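Local coordinates for genome polyprotein (Chicken sicinivirus JSY, PDB 6QWT) that includes, as its 3Dpol part, an RNA-dependent RNA polymerase that probably copies the viral RNA genome, at residues I257-P260 against P261-P265. Sequence-based numbering, arbitrary orientation.
Sequences IQLP and PSIPP
Pro260 and Ile263 meet across a tight reversal of the chain, the isoleucine side chain lying aslant the CG and CD atoms of the proline ring. The CG1-CD1 arm makes the contact: CD1 of Ile263 is 3.6 Å from CG of Pro260, with CG1 nearly as close. Ile263 has CG1 anti to its own carbonyl carbon (chi1 -57°) and an extended outer arm, which carries CD1 over to the ring. The backbone that brings the pair together is a type I beta turn from Pro260 to Ile263, with Pro261 and Ser262 at its corners; the ring of Pro261, which restrains phi to about -63°, suits the first corner. The turn is closed by a hydrogen bond from N of Ile263 to O of Pro260, 3.3 Å long, whose donor sits well above the carbonyl plane. The turn lies within the RdRp catalytic region at the chain surface, where the polypeptide leaves the short, weakly bonded strand 257-258, which runs parallel to strand 86-87, and heads for helix 267-276. Leu259 starts off toward the 261-265 segment, and its CD1 lies against two backbone oxygens, 3.2 Å from O of Pro264 and 3.6 Å from O of Pro265. The same methyl approaches CG2 of Ile263 more loosely, at 4.4 Å. Leu189 of helix 180-189 touches both Leu259 and Ile263, while Thr88 packs on Leu259 and Pro260.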
ATOM      1  N   ILE A 257      17.606 -13.596  -7.946  1.00 27.05           N
ATOM      2  CA  ILE A 257      16.581 -14.164  -8.819  1.00 26.50           C
ATOM      3  C   ILE A 257      17.253 -14.866  -9.992  1.00 26.55           C
ATOM      4  O   ILE A 257      18.025 -14.254 -10.739  1.00 26.63           O
ATOM      5  CB  ILE A 257      15.608 -13.079  -9.305  1.00 24.03           C
ATOM      6  CG1 ILE A 257      14.772 -12.557  -8.133  1.00 19.57           C
ATOM      7  CG2 ILE A 257      14.707 -13.618 -10.409  1.00 22.24           C
ATOM      8  CD1 ILE A 257      14.058 -11.259  -8.422  1.00 23.85           C
ATOM      9  N   GLN A 258      16.949 -16.153 -10.161  1.00 25.11           N
ATOM     10  CA  GLN A 258      17.506 -16.957 -11.243  1.00 28.45           C
ATOM     11  C   GLN A 258      16.586 -16.875 -12.455  1.00 26.28           C
ATOM     12  O   GLN A 258      15.403 -17.225 -12.366  1.00 29.22           O
ATOM     13  CB  GLN A 258      17.686 -18.408 -10.799  1.00 30.13           C
ATOM     14  CG  GLN A 258      18.376 -18.564  -9.454  1.00 29.76           C
ATOM     15  CD  GLN A 258      19.801 -18.044  -9.473  1.00 32.67           C
ATOM     16  OE1 GLN A 258      20.598 -18.425 -10.329  1.00 34.59           O
ATOM     17  NE2 GLN A 258      20.127 -17.167  -8.529  1.00 28.49           N
ATOM     18  N   LEU A 259      17.127 -16.423 -13.582  1.00 33.15           N
ATOM     19  CA  LEU A 259      16.312 -16.162 -14.762  1.00 33.76           C
ATOM     20  C   LEU A 259      16.308 -17.370 -15.698  1.00 37.38           C
ATOM     21  O   LEU A 259      17.323 -18.060 -15.826  1.00 40.95           O
ATOM     22  CB  LEU A 259      16.827 -14.937 -15.510  1.00 31.90           C
ATOM     23  CG  LEU A 259      16.695 -13.606 -14.768  1.00 33.21           C
ATOM     24  CD1 LEU A 259      17.257 -12.463 -15.596  1.00 32.84           C
ATOM     25  CD2 LEU A 259      15.245 -13.335 -14.396  1.00 32.25           C
ATOM     26  N   PRO A 260      15.181 -17.638 -16.352  1.00 42.44           N
ATOM     27  CA  PRO A 260      15.117 -18.741 -17.317  1.00 43.25           C
ATOM     28  C   PRO A 260      15.757 -18.336 -18.634  1.00 39.29           C
ATOM     29  O   PRO A 260      16.031 -17.147 -18.854  1.00 42.00           O
ATOM     30  CB  PRO A 260      13.607 -18.979 -17.469  1.00 39.91           C
ATOM     31  CG  PRO A 260      13.013 -17.638 -17.243  1.00 39.76           C
ATOM     32  CD  PRO A 260      13.889 -16.940 -16.227  1.00 37.86           C
ATOM     33  N   PRO A 261      16.014 -19.289 -19.538  1.00 38.83           N
ATOM     34  CA  PRO A 261      16.763 -18.948 -20.762  1.00 38.18           C
ATOM     35  C   PRO A 261      16.071 -17.941 -21.668  1.00 42.27           C
ATOM     36  O   PRO A 261      16.755 -17.217 -22.401  1.00 42.57           O
ATOM     37  CB  PRO A 261      16.925 -20.306 -21.461  1.00 39.73           C
ATOM     38  CG  PRO A 261      16.745 -21.323 -20.389  1.00 43.14           C
ATOM     39  CD  PRO A 261      15.747 -20.736 -19.444  1.00 45.51           C
ATOM     40  N   SER A 262      14.741 -17.866 -21.648  1.00 42.36           N
ATOM     41  CA  SER A 262      14.016 -17.000 -22.574  1.00 50.21           C
ATOM     42  C   SER A 262      14.022 -15.530 -22.169  1.00 48.66           C
ATOM     43  O   SER A 262      13.399 -14.715 -22.859  1.00 48.26           O
ATOM     44  CB  SER A 262      12.564 -17.469 -22.710  1.00 44.60           C
ATOM     45  OG  SER A 262      12.004 -17.772 -21.440  1.00 49.18           O
ATOM     46  N   ILE A 263      14.688 -15.168 -21.077  1.00 46.20           N
ATOM     47  CA  ILE A 263      14.613 -13.830 -20.504  1.00 41.07           C
ATOM     48  C   ILE A 263      16.017 -13.242 -20.493  1.00 41.10           C
ATOM     49  O   ILE A 263      16.957 -13.923 -20.082  1.00 44.47           O
ATOM     50  CB  ILE A 263      14.020 -13.836 -19.082  1.00 37.70           C
ATOM     51  CG1 ILE A 263      12.624 -14.474 -19.092  1.00 40.85           C
ATOM     52  CG2 ILE A 263      13.955 -12.432 -18.521  1.00 30.60           C
ATOM     53  CD1 ILE A 263      11.825 -14.269 -17.809  1.00 34.83           C
ATOM     54  N   PRO A 264      16.207 -12.001 -20.942  1.00 39.87           N
ATOM     55  CA  PRO A 264      17.549 -11.427 -20.955  1.00 34.90           C
ATOM     56  C   PRO A 264      18.122 -11.364 -19.552  1.00 35.03           C
ATOM     57  O   PRO A 264      17.378 -11.242 -18.562  1.00 32.80           O
ATOM     58  CB  PRO A 264      17.332 -10.024 -21.540  1.00 35.93           C
ATOM     59  CG  PRO A 264      15.858  -9.772 -21.441  1.00 35.63           C
ATOM     60  CD  PRO A 264      15.218 -11.111 -21.569  1.00 39.41           C
ATOM     61  N   PRO A 265      19.451 -11.435 -19.420  1.00 36.92           N
ATOM     62  CA  PRO A 265      20.050 -11.589 -18.085  1.00 33.17           C
ATOM     63  C   PRO A 265      19.972 -10.344 -17.219  1.00 36.69           C
ATOM     64  O   PRO A 265      20.159 -10.452 -16.001  1.00 35.27           O
ATOM     65  CB  PRO A 265      21.506 -11.956 -18.397  1.00 35.80           C
ATOM     66  CG  PRO A 265      21.767 -11.319 -19.720  1.00 40.73           C
ATOM     67  CD  PRO A 265      20.469 -11.406 -20.486  1.00 39.53           C
TER